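Local coordinates for type II restriction enzyme AgeI (Thalassobius gelatinovorus, PDB 5DWA), which recognises the double-stranded DNA sequence 5'-ACCGGT-3' and cleaves after its 5' adenine, leaving fragments with 5'-phosphates, at residues 18-21 with 22-26; 33-36 with 37-40. All coordinates share one frame; numbering follows the deposited sequence.

Contact 1 of 2, residues 18-21 with 22-26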
ATOM      1  N   ASP A  18     -28.664  -5.931  -4.734  1.00 21.51           N
ATOM      2  CA  ASP A  18     -29.959  -5.343  -4.400  1.00 23.40           C
ATOM      3  C   ASP A  18     -30.260  -4.077  -5.185  1.00 22.47           C
ATOM      4  O   ASP A  18     -29.371  -3.263  -5.433  1.00 22.22           O
ATOM      5  CB  ASP A  18     -30.020  -5.033  -2.903  1.00 26.98           C
ATOM      6  CG  ASP A  18     -29.724  -6.243  -2.045  1.00 31.13           C
ATOM      7  OD1 ASP A  18     -30.289  -7.320  -2.325  1.00 32.39           O
ATOM      8  OD2 ASP A  18     -28.923  -6.118  -1.095  1.00 33.73           O
ATOM      9  N   ASN A  19     -31.529  -3.923  -5.561  1.00 22.88           N
ATOM     10  CA  ASN A  19     -32.026  -2.748  -6.281  1.00 21.72           C
ATOM     11  C   ASN A  19     -31.306  -2.479  -7.596  1.00 21.06           C
ATOM     12  O   ASN A  19     -31.122  -1.329  -8.000  1.00 23.01           O
ATOM     13  CB  ASN A  19     -31.967  -1.519  -5.375  1.00 23.33           C
ATOM     14  CG  ASN A  19     -32.956  -1.607  -4.232  1.00 25.96           C
ATOM     15  OD1 ASN A  19     -34.171  -1.583  -4.448  1.00 27.67           O
ATOM     16  ND2 ASN A  19     -32.449  -1.743  -3.016  1.00 26.13           N
ATOM     17  N   VAL A  20     -30.902  -3.558  -8.256  1.00 20.37           N
ATOM     18  CA  VAL A  20     -30.424  -3.503  -9.628  1.00 20.13           C
ATOM     19  C   VAL A  20     -31.130  -4.601 -10.400  1.00 22.08           C
ATOM     20  O   VAL A  20     -31.045  -5.768 -10.032  1.00 23.29           O
ATOM     21  CB  VAL A  20     -28.900  -3.704  -9.734  1.00 19.43           C
ATOM     22  CG1 VAL A  20     -28.456  -3.661 -11.193  1.00 19.47           C
ATOM     23  CG2 VAL A  20     -28.165  -2.654  -8.916  1.00 19.07           C
ATOM     24  N   SER A  21     -31.840  -4.226 -11.453  1.00 23.34           N
ATOM     25  CA  SER A  21     -32.508  -5.215 -12.288  1.00 24.54           C
ATOM     26  C   SER A  21     -31.563  -5.681 -13.386  1.00 24.28           C
ATOM     27  O   SER A  21     -30.562  -5.018 -13.679  1.00 23.65           O
ATOM     28  CB  SER A  21     -33.785  -4.637 -12.896  1.00 26.09           C
ATOM     29  OG  SER A  21     -33.487  -3.631 -13.844  1.00 27.59           O
ATOM     30  N   GLU A  22     -31.885  -6.813 -14.003  1.00 26.23           N
ATOM     31  CA  GLU A  22     -31.134  -7.279 -15.162  1.00 28.50           C
ATOM     32  C   GLU A  22     -31.061  -6.192 -16.229  1.00 26.93           C
ATOM     33  O   GLU A  22     -30.026  -6.002 -16.864  1.00 26.45           O
ATOM     34  CB  GLU A  22     -31.767  -8.547 -15.746  1.00 31.52           C
ATOM     35  CG  GLU A  22     -31.527  -9.809 -14.932  1.00 36.28           C
ATOM     36  CD  GLU A  22     -30.181 -10.450 -15.226  1.00 39.66           C
ATOM     37  OE1 GLU A  22     -29.412  -9.890 -16.037  1.00 41.15           O
ATOM     38  OE2 GLU A  22     -29.892 -11.523 -14.653  1.00 40.94           O
ATOM     39  N   GLU A  23     -32.157  -5.464 -16.412  0.55 27.17           N
ATOM     40  CA  GLU A  23     -32.222  -4.441 -17.451  0.55 27.56           C
ATOM     41  C   GLU A  23     -31.365  -3.224 -17.106  0.55 25.49           C
ATOM     42  O   GLU A  23     -30.722  -2.649 -17.983  0.55 24.02           O
ATOM     43  CB  GLU A  23     -33.672  -4.013 -17.689  0.55 29.69           C
ATOM     44  CG  GLU A  23     -34.654  -5.171 -17.824  0.55 31.93           C
ATOM     45  CD  GLU A  23     -35.410  -5.446 -16.540  0.55 34.12           C
ATOM     46  OE1 GLU A  23     -36.362  -4.697 -16.241  0.55 36.14           O
ATOM     47  OE2 GLU A  23     -35.046  -6.407 -15.828  0.55 33.64           O
ATOM     48  N   GLN A  24     -31.364  -2.836 -15.835  1.00 24.44           N
ATOM     49  CA  GLN A  24     -30.522  -1.731 -15.384  1.00 23.62           C
ATOM     50  C   GLN A  24     -29.050  -2.099 -15.508  1.00 22.39           C
ATOM     51  O   GLN A  24     -28.229  -1.283 -15.927  1.00 21.54           O
ATOM     52  CB  GLN A  24     -30.853  -1.356 -13.943  1.00 24.53           C
ATOM     53  CG  GLN A  24     -32.158  -0.590 -13.790  1.00 25.51           C
ATOM     54  CD  GLN A  24     -32.618  -0.505 -12.347  1.00 26.35           C
ATOM     55  OE1 GLN A  24     -32.313  -1.375 -11.529  1.00 25.42           O
ATOM     56  NE2 GLN A  24     -33.361   0.548 -12.027  1.00 27.09           N
ATOM     57  N   TYR A  25     -28.729  -3.337 -15.144  1.00 20.73           N
ATOM     58  CA  TYR A  25     -27.369  -3.851 -15.279  1.00 18.86           C
ATOM     59  C   TYR A  25     -26.909  -3.766 -16.735  1.00 18.66           C
ATOM     60  O   TYR A  25     -25.808  -3.294 -17.021  1.00 17.97           O
ATOM     61  CB  TYR A  25     -27.277  -5.297 -14.760  1.00 18.54           C
ATOM     62  CG  TYR A  25     -25.872  -5.862 -14.789  1.00 18.10           C
ATOM     63  CD1 TYR A  25     -25.071  -5.851 -13.656  1.00 17.38           C
ATOM     64  CD2 TYR A  25     -25.338  -6.387 -15.959  1.00 19.11           C
ATOM     65  CE1 TYR A  25     -23.787  -6.364 -13.688  1.00 18.30           C
ATOM     66  CE2 TYR A  25     -24.053  -6.892 -15.999  1.00 19.43           C
ATOM     67  CZ  TYR A  25     -23.280  -6.875 -14.864  1.00 19.33           C
ATOM     68  OH  TYR A  25     -22.001  -7.389 -14.908  1.00 21.54           O
ATOM     69  N   GLN A  26     -27.751  -4.214 -17.661  1.00 18.73           N
ATOM     70  CA  GLN A  26     -27.388  -4.147 -19.077  1.00 19.91           C
ATOM     71  C   GLN A  26     -27.187  -2.711 -19.549  1.00 19.93           C
ATOM     72  O   GLN A  26     -26.312  -2.442 -20.363  1.00 19.72           O
ATOM     73  CB  GLN A  26     -28.448  -4.843 -19.941  1.00 21.44           C
ATOM     74  CG  GLN A  26     -27.991  -5.102 -21.372  1.00 23.02           C
ATOM     75  CD  GLN A  26     -26.831  -6.082 -21.441  1.00 25.39           C
ATOM     76  OE1 GLN A  26     -26.928  -7.204 -20.952  1.00 28.24           O
ATOM     77  NE2 GLN A  26     -25.727  -5.657 -22.044  1.00 24.84           N
TER
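S21 and Q24 form a capping box at the start of helix 22-36. The hydroxyl of S21, the N-cap residue, accepts from the Q24 backbone: Q24 N lies 3.0 Å from S21 OG. In return the Q24 side chain, turned back by a first torsion that sets CG beside its backbone N (chi1 -75°) and extended from there, brings its amide oxygen to the S21 backbone. S21 N donates to Q24 OE1 at 2.9 Å, the donor tilted somewhat from the carbonyl plane. A longer, weak bond from S21 OG also reaches this oxygen. Behind the box, the first helical bond runs from Y25 N to S21 O at 2.9 Å.

The box is the tight part: S21 OG lies 3.3 Å from Q24 CG, and Q24 OE1 is 3.4 Å from V20 CA. V20 CG1 against Y25 CB forms its buried apolar backing, with V20 set on L66 and Y25 on V70 and I74 of helix 63-78. E22 and E23 lie on the exposed side. The box thus gives acceptors to the amides of S21 and Q24, at a helix start with no preceding turn to supply them, and probably fixes the rotation of both side chains.

Contact 2 of 2, residues 33-36 with 37-40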
ATOM      1  N   VAL A  33     -18.898  -0.750 -21.039  1.00 17.28           N
ATOM      2  CA  VAL A  33     -18.052  -1.655 -21.814  1.00 19.07           C
ATOM      3  C   VAL A  33     -17.329  -0.957 -22.974  1.00 19.27           C
ATOM      4  O   VAL A  33     -16.115  -1.115 -23.110  1.00 19.38           O
ATOM      5  CB  VAL A  33     -18.853  -2.862 -22.357  1.00 19.62           C
ATOM      6  CG1 VAL A  33     -18.039  -3.617 -23.399  1.00 20.87           C
ATOM      7  CG2 VAL A  33     -19.252  -3.791 -21.215  1.00 19.62           C
ATOM      8  N   PRO A  34     -18.048  -0.163 -23.795  1.00 19.88           N
ATOM      9  CA  PRO A  34     -17.322   0.453 -24.912  1.00 21.20           C
ATOM     10  C   PRO A  34     -16.286   1.492 -24.486  1.00 21.07           C
ATOM     11  O   PRO A  34     -15.489   1.924 -25.316  1.00 23.46           O
ATOM     12  CB  PRO A  34     -18.435   1.126 -25.733  1.00 22.72           C
ATOM     13  CG  PRO A  34     -19.695   0.490 -25.297  1.00 23.81           C
ATOM     14  CD  PRO A  34     -19.486   0.154 -23.849  1.00 21.22           C
ATOM     15  N   LEU A  35     -16.294   1.882 -23.213  1.00 19.47           N
ATOM     16  CA  LEU A  35     -15.364   2.891 -22.724  1.00 18.16           C
ATOM     17  C   LEU A  35     -14.063   2.276 -22.219  1.00 17.29           C
ATOM     18  O   LEU A  35     -13.047   2.967 -22.121  1.00 17.44           O
ATOM     19  CB  LEU A  35     -16.002   3.711 -21.598  1.00 18.89           C
ATOM     20  CG  LEU A  35     -17.316   4.427 -21.908  1.00 18.49           C
ATOM     21  CD1 LEU A  35     -17.771   5.232 -20.690  1.00 19.26           C
ATOM     22  CD2 LEU A  35     -17.163   5.330 -23.126  1.00 19.08           C
ATOM     23  N   VAL A  36     -14.111   0.989 -21.877  1.00 16.04           N
ATOM     24  CA  VAL A  36     -12.999   0.330 -21.187  1.00 15.31           C
ATOM     25  C   VAL A  36     -11.725   0.349 -22.031  1.00 16.68           C
ATOM     26  O   VAL A  36     -10.626   0.565 -21.516  1.00 17.04           O
ATOM     27  CB  VAL A  36     -13.363  -1.124 -20.816  1.00 14.19           C
ATOM     28  CG1 VAL A  36     -12.157  -1.876 -20.256  1.00 14.04           C
ATOM     29  CG2 VAL A  36     -14.505  -1.141 -19.813  1.00 15.19           C
ATOM     30  N   ASN A  37     -11.885   0.151 -23.336  1.00 17.93           N
ATOM     31  CA  ASN A  37     -10.751   0.127 -24.249  1.00 19.37           C
ATOM     32  C   ASN A  37     -10.839   1.213 -25.310  1.00 18.60           C
ATOM     33  O   ASN A  37     -10.185   1.119 -26.347  1.00 20.59           O
ATOM     34  CB  ASN A  37     -10.643  -1.242 -24.928  1.00 19.57           C
ATOM     35  CG  ASN A  37     -10.523  -2.383 -23.931  1.00 20.03           C
ATOM     36  OD1 ASN A  37      -9.495  -2.540 -23.276  1.00 19.85           O
ATOM     37  ND2 ASN A  37     -11.571  -3.189 -23.823  1.00 21.36           N
ATOM     38  N   LYS A  38     -11.638   2.247 -25.047  1.00 18.75           N
ATOM     39  CA  LYS A  38     -11.870   3.302 -26.031  1.00 20.21           C
ATOM     40  C   LYS A  38     -10.617   4.130 -26.228  1.00 21.17           C
ATOM     41  O   LYS A  38     -10.041   4.630 -25.265  1.00 21.12           O
ATOM     42  CB  LYS A  38     -13.029   4.209 -25.605  1.00 21.04           C
ATOM     43  CG  LYS A  38     -13.433   5.242 -26.653  1.00 24.35           C
ATOM     44  CD  LYS A  38     -14.624   6.059 -26.177  1.00 25.76           C
ATOM     45  CE  LYS A  38     -15.149   6.980 -27.261  1.00 28.51           C
ATOM     46  NZ  LYS A  38     -16.441   7.591 -26.844  1.00 30.58           N
ATOM     47  N   PRO A  39     -10.177   4.273 -27.484  1.00 22.54           N
ATOM     48  CA  PRO A  39      -8.995   5.103 -27.738  1.00 22.52           C
ATOM     49  C   PRO A  39      -9.121   6.533 -27.201  1.00 24.94           C
ATOM     50  O   PRO A  39     -10.202   7.133 -27.273  1.00 26.38           O
ATOM     51  CB  PRO A  39      -8.897   5.095 -29.267  1.00 24.00           C
ATOM     52  CG  PRO A  39      -9.467   3.765 -29.650  1.00 24.14           C
ATOM     53  CD  PRO A  39     -10.603   3.529 -28.686  1.00 22.13           C
ATOM     54  N   LYS A  40      -8.010   7.051 -26.668  0.53 25.34           N
ATOM     55  CA  LYS A  40      -7.886   8.423 -26.146  0.53 26.36           C
ATOM     56  C   LYS A  40      -8.715   8.698 -24.894  0.53 25.01           C
ATOM     57  O   LYS A  40      -8.798   9.842 -24.440  0.53 26.90           O
ATOM     58  CB  LYS A  40      -8.267   9.449 -27.216  0.53 28.47           C
ATOM     59  CG  LYS A  40      -7.513   9.319 -28.522  0.53 30.09           C
ATOM     60  CD  LYS A  40      -8.268  10.054 -29.615  0.53 31.12           C
ATOM     61  CE  LYS A  40      -7.460  10.145 -30.892  0.53 31.81           C
ATOM     62  NZ  LYS A  40      -8.031   9.331 -32.004  0.53 32.09           N
TER
HETATM   63  O   HOH W   1     -13.844  -0.714 -24.973  1.00 32.53           O
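The fully extended K38 side chain, with CG anti to the backbone N (chi1 -174°), runs alongside L35, which points the same way, at the weakly bonded C-terminal turn of helix 22-36. This turn is kinked where the N atoms of P34 and L35 have no bond to the turn before; P34, a proline, has no N-H to give. Here the chain passes into the loop before helix 43-57. K38 CD touches L35 CD2 at 4.0 Å, while K38 CB sits 3.4 Å from P34 O, so the near part of the lysine chain lies along the turn while its end leads away. A weak backbone bond from K38 N to L35 O, 3.3 Å long, accompanies this packing.

A water bridges the turn where N37 N stands 4.4 Å from V33 O: it accepts from N37 N at 2.7 Å and donates to V33 O at 3.0 Å.

The first torsion of N37 (chi1 -57°) puts CG beside the backbone N and lays the amide alongside V36. Both ends of this amide are used beyond the turn, OD1 accepting from I80 N and ND2 donating to E78 O, which ties the helix end to the end of helix 63-78. A leucine in place of N37 would probably leave I80 N and E78 O without these partners and weaken that tie. V36 O accepts from K79 NZ, and V36, buried against Y75, keeps its CG1 3.8 Å from N37 ND2.

From the N terminus, the chain leaves strand 11-16 through the loop that contact 1 joins to the start of helix 22-36; contact 2 follows at the other end of that helix, where the chain turns toward helix 43-57. The two are in series, neither nested nor crossed, with centres about 22 Å apart. Neither closes a long loop: each is a local turn at one helix terminus. Contact 1 also meets the chain start, where V20 bonds M1 through the backbone. Both are backed by helix 63-78, through L66, V70 and I74 at residues 18-26 and through I74, Y75 and E78 at residues 33-40. The nearest atom of contact 2 is about 7 Å from the bound DNA.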